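Local atomic coordinates of hemolysin activator protein CdiB (Acinetobacter baumannii ACICU, PDB entry 6WIL), a protein that probably secretes its partner CdiA toxin across the outer membrane as the two-partner-secretion transporter of contact-dependent growth inhibition. Residues Gln75-His86 with Tyr106-Phe116. Residues are numbered along the deposited sequence; the frame is centred on the assembly and turned at random.
Sequences QFNFVIKAIKKH and YAQNELLKKGF
Phe76 and Phe116, Phe78 and Lys114, and His86 and Tyr106 join the two helices of a POTRA domain, the ShlB-type one, which pack on one side of its small sheet. The axes of 77-85 and 106-113 cross at 131°, closer to antiparallel than to parallel, and come within 9.3 Å. No hydrogen bond links the segments; ring contacts, aliphatic packing and one lysine over a ring make the contact.

Aromatic edges meet aromatic faces at both ends. Phe76 brings CE1 over the centre of the Phe116 ring, an edge-to-face pair with centroids 4.8 Å apart and planes at 65°. After Gly115, whose positive phi belongs to a Schellman motif with Phe116 N bonded to Leu111 O, the chain leaves the helix and Phe116 faces Phe76. At the far end His86 turns its CD2 edge to the face of Tyr106, centroids 5.4 Å apart, while His86 NE2 is hydrogen-bonded to Phe44 O.

Between these ends small and branched side chains fill the interface. Val79 CG1 lies 3.6 Å from Ala107 CB, where the two backbones come nearest, and its other branch, CG2, touches Leu111 CD1. The aliphatic tip of Ile83, CD1, comes to the edge of the Tyr106 ring, 3.5 Å from Tyr106 CD2. Behind this layer Phe76, Val79 and Leu111 also touch sheet residues such as Ile137 and Ile121.

On the outer side, Lys114 lies along one face of the Phe78 ring, the two side chains running in opposite directions, its chain bent at chi2 (58°) and again at chi4 so that it follows the ring. Lys114 CG sits over that face in a CH-pi contact, and Lys114 NZ makes an off-centre cation-pi contact, 4.1 Å from the Phe78 centroid. Glu110 O meets the same ring at its edge, 3.6 Å from Phe78 CE2.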
ATOM      1  N   GLN A  75      -5.956 -30.960   5.225  1.00 77.55           N
ATOM      2  CA  GLN A  75      -5.706 -29.541   5.440  1.00 72.06           C
ATOM      3  C   GLN A  75      -5.447 -29.208   6.905  1.00 63.36           C
ATOM      4  O   GLN A  75      -4.822 -28.182   7.194  1.00 56.28           O
ATOM      5  CB  GLN A  75      -6.894 -28.728   4.923  1.00 65.81           C
ATOM      6  CG  GLN A  75      -6.732 -27.218   5.015  1.00 81.87           C
ATOM      7  CD  GLN A  75      -7.965 -26.471   4.539  1.00 81.95           C
ATOM      8  OE1 GLN A  75      -9.017 -27.069   4.316  1.00 69.70           O
ATOM      9  NE2 GLN A  75      -7.837 -25.159   4.372  1.00 70.54           N
ATOM     10  N   PHE A  76      -5.898 -30.051   7.835  1.00 70.24           N
ATOM     11  CA  PHE A  76      -5.867 -29.728   9.256  1.00 56.93           C
ATOM     12  C   PHE A  76      -4.802 -30.490  10.034  1.00 48.95           C
ATOM     13  O   PHE A  76      -4.799 -30.431  11.267  1.00 44.50           O
ATOM     14  CB  PHE A  76      -7.240 -29.974   9.878  1.00 48.27           C
ATOM     15  CG  PHE A  76      -8.266 -28.951   9.492  1.00 54.14           C
ATOM     16  CD1 PHE A  76      -8.144 -27.639   9.918  1.00 57.56           C
ATOM     17  CD2 PHE A  76      -9.345 -29.297   8.695  1.00 55.24           C
ATOM     18  CE1 PHE A  76      -9.086 -26.691   9.567  1.00 61.65           C
ATOM     19  CE2 PHE A  76     -10.289 -28.352   8.338  1.00 62.70           C
ATOM     20  CZ  PHE A  76     -10.161 -27.048   8.778  1.00 47.75           C
ATOM     21  N   ASN A  77      -3.885 -31.181   9.351  1.00 63.36           N
ATOM     22  CA  ASN A  77      -2.852 -31.930  10.057  1.00 66.44           C
ATOM     23  C   ASN A  77      -1.905 -31.026  10.839  1.00 57.73           C
ATOM     24  O   ASN A  77      -1.181 -31.520  11.710  1.00 65.47           O
ATOM     25  CB  ASN A  77      -2.054 -32.802   9.081  1.00 70.35           C
ATOM     26  CG  ASN A  77      -1.378 -31.996   7.986  1.00 83.44           C
ATOM     27  OD1 ASN A  77      -0.501 -31.173   8.252  1.00 93.10           O
ATOM     28  ND2 ASN A  77      -1.767 -32.249   6.740  1.00 87.57           N
ATOM     29  N   PHE A  78      -1.895 -29.720  10.558  1.00 60.10           N
ATOM     30  CA  PHE A  78      -1.049 -28.806  11.317  1.00 57.18           C
ATOM     31  C   PHE A  78      -1.467 -28.719  12.779  1.00 46.82           C
ATOM     32  O   PHE A  78      -0.664 -28.300  13.620  1.00 45.88           O
ATOM     33  CB  PHE A  78      -1.071 -27.411  10.684  1.00 40.63           C
ATOM     34  CG  PHE A  78      -2.372 -26.683  10.860  1.00 30.96           C
ATOM     35  CD1 PHE A  78      -3.418 -26.886   9.975  1.00 40.05           C
ATOM     36  CD2 PHE A  78      -2.547 -25.785  11.902  1.00 35.90           C
ATOM     37  CE1 PHE A  78      -4.619 -26.214  10.130  1.00 31.17           C
ATOM     38  CE2 PHE A  78      -3.748 -25.114  12.068  1.00 43.47           C
ATOM     39  CZ  PHE A  78      -4.785 -25.328  11.179  1.00 36.85           C
ATOM     40  N   VAL A  79      -2.707 -29.090  13.097  1.00 48.17           N
ATOM     41  CA  VAL A  79      -3.149 -29.110  14.487  1.00 50.81           C
ATOM     42  C   VAL A  79      -2.420 -30.203  15.260  1.00 43.05           C
ATOM     43  O   VAL A  79      -1.914 -29.972  16.364  1.00 35.25           O
ATOM     44  CB  VAL A  79      -4.676 -29.286  14.558  1.00 59.88           C
ATOM     45  CG1 VAL A  79      -5.106 -29.683  15.961  1.00 36.19           C
ATOM     46  CG2 VAL A  79      -5.378 -28.004  14.116  1.00 40.25           C
ATOM     47  N   ILE A  80      -2.356 -31.408  14.691  1.00 40.52           N
ATOM     48  CA  ILE A  80      -1.617 -32.491  15.333  1.00 43.08           C
ATOM     49  C   ILE A  80      -0.119 -32.215  15.276  1.00 55.03           C
ATOM     50  O   ILE A  80       0.618 -32.521  16.224  1.00 45.74           O
ATOM     51  CB  ILE A  80      -1.974 -33.841  14.686  1.00 43.22           C
ATOM     52  CG1 ILE A  80      -3.460 -34.146  14.879  1.00 51.35           C
ATOM     53  CG2 ILE A  80      -1.131 -34.963  15.277  1.00 51.38           C
ATOM     54  CD1 ILE A  80      -3.871 -34.254  16.329  1.00 42.44           C
ATOM     55  N   LYS A  81       0.353 -31.631  14.169  1.00 53.36           N
ATOM     56  CA  LYS A  81       1.752 -31.230  14.065  1.00 46.88           C
ATOM     57  C   LYS A  81       2.160 -30.342  15.234  1.00 53.17           C
ATOM     58  O   LYS A  81       3.200 -30.561  15.864  1.00 37.00           O
ATOM     59  CB  LYS A  81       1.995 -30.498  12.745  1.00 54.69           C
ATOM     60  CG  LYS A  81       2.582 -31.336  11.626  1.00 57.86           C
ATOM     61  CD  LYS A  81       3.274 -30.426  10.617  1.00 79.15           C
ATOM     62  CE  LYS A  81       2.812 -30.690   9.197  1.00 86.66           C
ATOM     63  NZ  LYS A  81       2.824 -29.437   8.389  1.00 90.17           N
ATOM     64  N   ALA A  82       1.343 -29.329  15.537  1.00 42.05           N
ATOM     65  CA  ALA A  82       1.685 -28.410  16.617  1.00 40.97           C
ATOM     66  C   ALA A  82       1.683 -29.115  17.967  1.00 51.33           C
ATOM     67  O   ALA A  82       2.526 -28.823  18.822  1.00 52.99           O
ATOM     68  CB  ALA A  82       0.723 -27.223  16.624  1.00 27.95           C
ATOM     69  N   ILE A  83       0.750 -30.049  18.174  1.00 41.48           N
ATOM     70  CA  ILE A  83       0.708 -30.796  19.431  1.00 48.33           C
ATOM     71  C   ILE A  83       1.996 -31.587  19.619  1.00 39.02           C
ATOM     72  O   ILE A  83       2.676 -31.469  20.645  1.00 50.13           O
ATOM     73  CB  ILE A  83      -0.521 -31.722  19.470  1.00 36.45           C
ATOM     74  CG1 ILE A  83      -1.817 -30.909  19.474  1.00 37.47           C
ATOM     75  CG2 ILE A  83      -0.454 -32.634  20.691  1.00 37.40           C
ATOM     76  CD1 ILE A  83      -1.975 -30.025  20.684  1.00 46.43           C
ATOM     77  N   LYS A  84       2.350 -32.403  18.623  1.00 35.46           N
ATOM     78  CA  LYS A  84       3.553 -33.224  18.696  1.00 41.73           C
ATOM     79  C   LYS A  84       4.832 -32.395  18.712  1.00 44.48           C
ATOM     80  O   LYS A  84       5.871 -32.893  19.157  1.00 51.81           O
ATOM     81  CB  LYS A  84       3.578 -34.206  17.526  1.00 37.59           C
ATOM     82  CG  LYS A  84       2.499 -35.272  17.602  1.00 46.04           C
ATOM     83  CD  LYS A  84       2.594 -36.257  16.449  1.00 55.37           C
ATOM     84  CE  LYS A  84       1.603 -37.398  16.627  1.00 56.01           C
ATOM     85  NZ  LYS A  84       1.635 -38.336  15.474  1.00 74.93           N
ATOM     86  N   LYS A  85       4.781 -31.148  18.243  1.00 41.62           N
ATOM     87  CA  LYS A  85       5.959 -30.292  18.226  1.00 54.62           C
ATOM     88  C   LYS A  85       6.205 -29.616  19.569  1.00 44.87           C
ATOM     89  O   LYS A  85       7.323 -29.152  19.818  1.00 49.39           O
ATOM     90  CB  LYS A  85       5.811 -29.238  17.118  1.00 50.31           C
ATOM     91  CG  LYS A  85       7.006 -28.312  16.901  1.00 61.24           C
ATOM     92  CD  LYS A  85       8.207 -29.040  16.311  1.00 76.90           C
ATOM     93  CE  LYS A  85       9.234 -28.044  15.790  1.00 79.96           C
ATOM     94  NZ  LYS A  85       8.632 -27.141  14.766  1.00 68.84           N
ATOM     95  N   HIS A  86       5.199 -29.569  20.435  1.00 27.60           N
ATOM     96  CA  HIS A  86       5.324 -28.849  21.694  1.00 50.01           C
ATOM     97  C   HIS A  86       6.476 -29.425  22.513  1.00 53.89           C
ATOM     98  O   HIS A  86       6.580 -30.651  22.653  1.00 38.24           O
ATOM     99  CB  HIS A  86       4.017 -28.927  22.483  1.00 42.71           C
ATOM    100  CG  HIS A  86       3.982 -28.036  23.686  1.00 46.50           C
ATOM    101  ND1 HIS A  86       4.592 -28.368  24.876  1.00 52.75           N
ATOM    102  CD2 HIS A  86       3.406 -26.826  23.884  1.00 50.98           C
ATOM    103  CE1 HIS A  86       4.398 -27.400  25.754  1.00 50.76           C
ATOM    104  NE2 HIS A  86       3.679 -26.455  25.178  1.00 52.32           N
ATOM    105  N   TYR A 106      -5.006 -25.780  23.482  1.00 50.71           N
ATOM    106  CA  TYR A 106      -3.848 -25.435  22.664  1.00 45.24           C
ATOM    107  C   TYR A 106      -4.112 -25.724  21.192  1.00 47.66           C
ATOM    108  O   TYR A 106      -3.775 -24.910  20.323  1.00 44.17           O
ATOM    109  CB  TYR A 106      -2.620 -26.203  23.159  1.00 41.98           C
ATOM    110  CG  TYR A 106      -1.348 -25.947  22.381  1.00 43.68           C
ATOM    111  CD1 TYR A 106      -0.775 -24.684  22.343  1.00 54.16           C
ATOM    112  CD2 TYR A 106      -0.705 -26.976  21.708  1.00 48.46           C
ATOM    113  CE1 TYR A 106       0.396 -24.448  21.647  1.00 53.32           C
ATOM    114  CE2 TYR A 106       0.466 -26.750  21.007  1.00 48.53           C
ATOM    115  CZ  TYR A 106       1.011 -25.484  20.980  1.00 52.01           C
ATOM    116  OH  TYR A 106       2.176 -25.253  20.285  1.00 73.63           O
ATOM    117  N   ALA A 107      -4.719 -26.875  20.893  1.00 36.03           N
ATOM    118  CA  ALA A 107      -5.043 -27.205  19.512  1.00 39.41           C
ATOM    119  C   ALA A 107      -6.137 -26.308  18.948  1.00 41.32           C
ATOM    120  O   ALA A 107      -6.230 -26.160  17.725  1.00 40.65           O
ATOM    121  CB  ALA A 107      -5.459 -28.671  19.407  1.00 30.18           C
ATOM    122  N   GLN A 108      -6.962 -25.707  19.806  1.00 36.48           N
ATOM    123  CA  GLN A 108      -7.993 -24.789  19.339  1.00 44.06           C
ATOM    124  C   GLN A 108      -7.420 -23.403  19.080  1.00 52.00           C
ATOM    125  O   GLN A 108      -7.824 -22.731  18.124  1.00 48.29           O
ATOM    126  CB  GLN A 108      -9.132 -24.720  20.357  1.00 37.67           C
ATOM    127  CG  GLN A 108     -10.199 -23.675  20.054  1.00 44.03           C
ATOM    128  CD  GLN A 108     -11.087 -24.051  18.882  1.00 53.98           C
ATOM    129  OE1 GLN A 108     -11.099 -25.198  18.435  1.00 44.73           O
ATOM    130  NE2 GLN A 108     -11.843 -23.079  18.380  1.00 58.90           N
ATOM    131  N   ASN A 109      -6.484 -22.958  19.923  1.00 53.17           N
ATOM    132  CA  ASN A 109      -5.783 -21.708  19.650  1.00 41.66           C
ATOM    133  C   ASN A 109      -5.018 -21.794  18.337  1.00 39.70           C
ATOM    134  O   ASN A 109      -4.966 -20.823  17.575  1.00 54.74           O
ATOM    135  CB  ASN A 109      -4.841 -21.374  20.808  1.00 50.63           C
ATOM    136  CG  ASN A 109      -4.003 -20.138  20.543  1.00 64.31           C
ATOM    137  OD1 ASN A 109      -4.478 -19.012  20.682  1.00 70.81           O
ATOM    138  ND2 ASN A 109      -2.743 -20.343  20.170  1.00 46.85           N
ATOM    139  N   GLU A 110      -4.431 -22.957  18.051  1.00 41.45           N
ATOM    140  CA  GLU A 110      -3.757 -23.151  16.773  1.00 41.96           C
ATOM    141  C   GLU A 110      -4.751 -23.103  15.620  1.00 55.27           C
ATOM    142  O   GLU A 110      -4.424 -22.634  14.523  1.00 40.62           O
ATOM    143  CB  GLU A 110      -3.001 -24.479  16.778  1.00 34.01           C
ATOM    144  CG  GLU A 110      -1.920 -24.555  15.727  1.00 61.47           C
ATOM    145  CD  GLU A 110      -0.964 -23.383  15.813  1.00 63.50           C
ATOM    146  OE1 GLU A 110      -0.383 -23.169  16.900  1.00 65.66           O
ATOM    147  OE2 GLU A 110      -0.815 -22.664  14.801  1.00 78.32           O
ATOM    148  N   LEU A 111      -5.971 -23.589  15.854  1.00 44.21           N
ATOM    149  CA  LEU A 111      -7.021 -23.494  14.846  1.00 43.91           C
ATOM    150  C   LEU A 111      -7.359 -22.037  14.553  1.00 44.96           C
ATOM    151  O   LEU A 111      -7.471 -21.633  13.389  1.00 41.23           O
ATOM    152  CB  LEU A 111      -8.260 -24.258  15.322  1.00 42.25           C
ATOM    153  CG  LEU A 111      -9.234 -24.781  14.269  1.00 53.87           C
ATOM    154  CD1 LEU A 111      -8.519 -25.732  13.323  1.00 40.00           C
ATOM    155  CD2 LEU A 111     -10.411 -25.476  14.940  1.00 55.82           C
ATOM    156  N   LEU A 112      -7.517 -21.230  15.606  1.00 42.38           N
ATOM    157  CA  LEU A 112      -7.768 -19.805  15.425  1.00 46.54           C
ATOM    158  C   LEU A 112      -6.557 -19.088  14.842  1.00 61.04           C
ATOM    159  O   LEU A 112      -6.716 -18.086  14.135  1.00 68.03           O
ATOM    160  CB  LEU A 112      -8.164 -19.172  16.760  1.00 47.30           C
ATOM    161  CG  LEU A 112      -9.391 -19.776  17.443  1.00 53.15           C
ATOM    162  CD1 LEU A 112      -9.672 -19.080  18.768  1.00 49.08           C
ATOM    163  CD2 LEU A 112     -10.601 -19.697  16.524  1.00 50.26           C
ATOM    164  N   LYS A 113      -5.347 -19.577  15.131  1.00 55.48           N
ATOM    165  CA  LYS A 113      -4.144 -18.979  14.560  1.00 55.18           C
ATOM    166  C   LYS A 113      -4.191 -18.990  13.038  1.00 46.62           C
ATOM    167  O   LYS A 113      -3.808 -18.009  12.389  1.00 50.67           O
ATOM    168  CB  LYS A 113      -2.901 -19.720  15.051  1.00 61.69           C
ATOM    169  CG  LYS A 113      -2.066 -18.964  16.065  1.00 60.67           C
ATOM    170  CD  LYS A 113      -0.751 -19.688  16.309  1.00 67.04           C
ATOM    171  CE  LYS A 113       0.049 -19.036  17.422  1.00 74.67           C
ATOM    172  NZ  LYS A 113       0.992 -20.004  18.045  1.00 62.07           N
ATOM    173  N   LYS A 114      -4.658 -20.087  12.450  1.00 40.57           N
ATOM    174  CA  LYS A 114      -4.753 -20.200  11.003  1.00 47.56           C
ATOM    175  C   LYS A 114      -6.048 -19.619  10.445  1.00 51.89           C
ATOM    176  O   LYS A 114      -6.229 -19.615   9.223  1.00 44.99           O
ATOM    177  CB  LYS A 114      -4.604 -21.663  10.576  1.00 43.98           C
ATOM    178  CG  LYS A 114      -3.180 -22.057  10.187  1.00 41.67           C
ATOM    179  CD  LYS A 114      -2.193 -21.821  11.321  1.00 57.17           C
ATOM    180  CE  LYS A 114      -0.759 -22.018  10.856  1.00 61.34           C
ATOM    181  NZ  LYS A 114      -0.562 -23.356  10.236  1.00 61.27           N
ATOM    182  N   GLY A 115      -6.948 -19.138  11.301  1.00 37.98           N
ATOM    183  CA  GLY A 115      -8.108 -18.389  10.861  1.00 39.69           C
ATOM    184  C   GLY A 115      -9.441 -19.114  10.859  1.00 49.60           C
ATOM    185  O   GLY A 115     -10.434 -18.531  10.406  1.00 34.48           O
ATOM    186  N   PHE A 116      -9.512 -20.350  11.352  1.00 47.59           N
ATOM    187  CA  PHE A 116     -10.760 -21.115  11.305  1.00 39.78           C
ATOM    188  C   PHE A 116     -11.579 -20.795  12.554  1.00 48.09           C
ATOM    189  O   PHE A 116     -11.641 -21.557  13.522  1.00 48.88           O
ATOM    190  CB  PHE A 116     -10.467 -22.603  11.161  1.00 42.31           C
ATOM    191  CG  PHE A 116      -9.611 -22.933   9.966  1.00 47.35           C
ATOM    192  CD1 PHE A 116     -10.186 -23.169   8.724  1.00 47.23           C
ATOM    193  CD2 PHE A 116      -8.231 -22.999  10.082  1.00 46.95           C
ATOM    194  CE1 PHE A 116      -9.399 -23.471   7.624  1.00 46.41           C
ATOM    195  CE2 PHE A 116      -7.439 -23.300   8.986  1.00 33.60           C
ATOM    196  CZ  PHE A 116      -8.024 -23.535   7.756  1.00 44.45           C
TER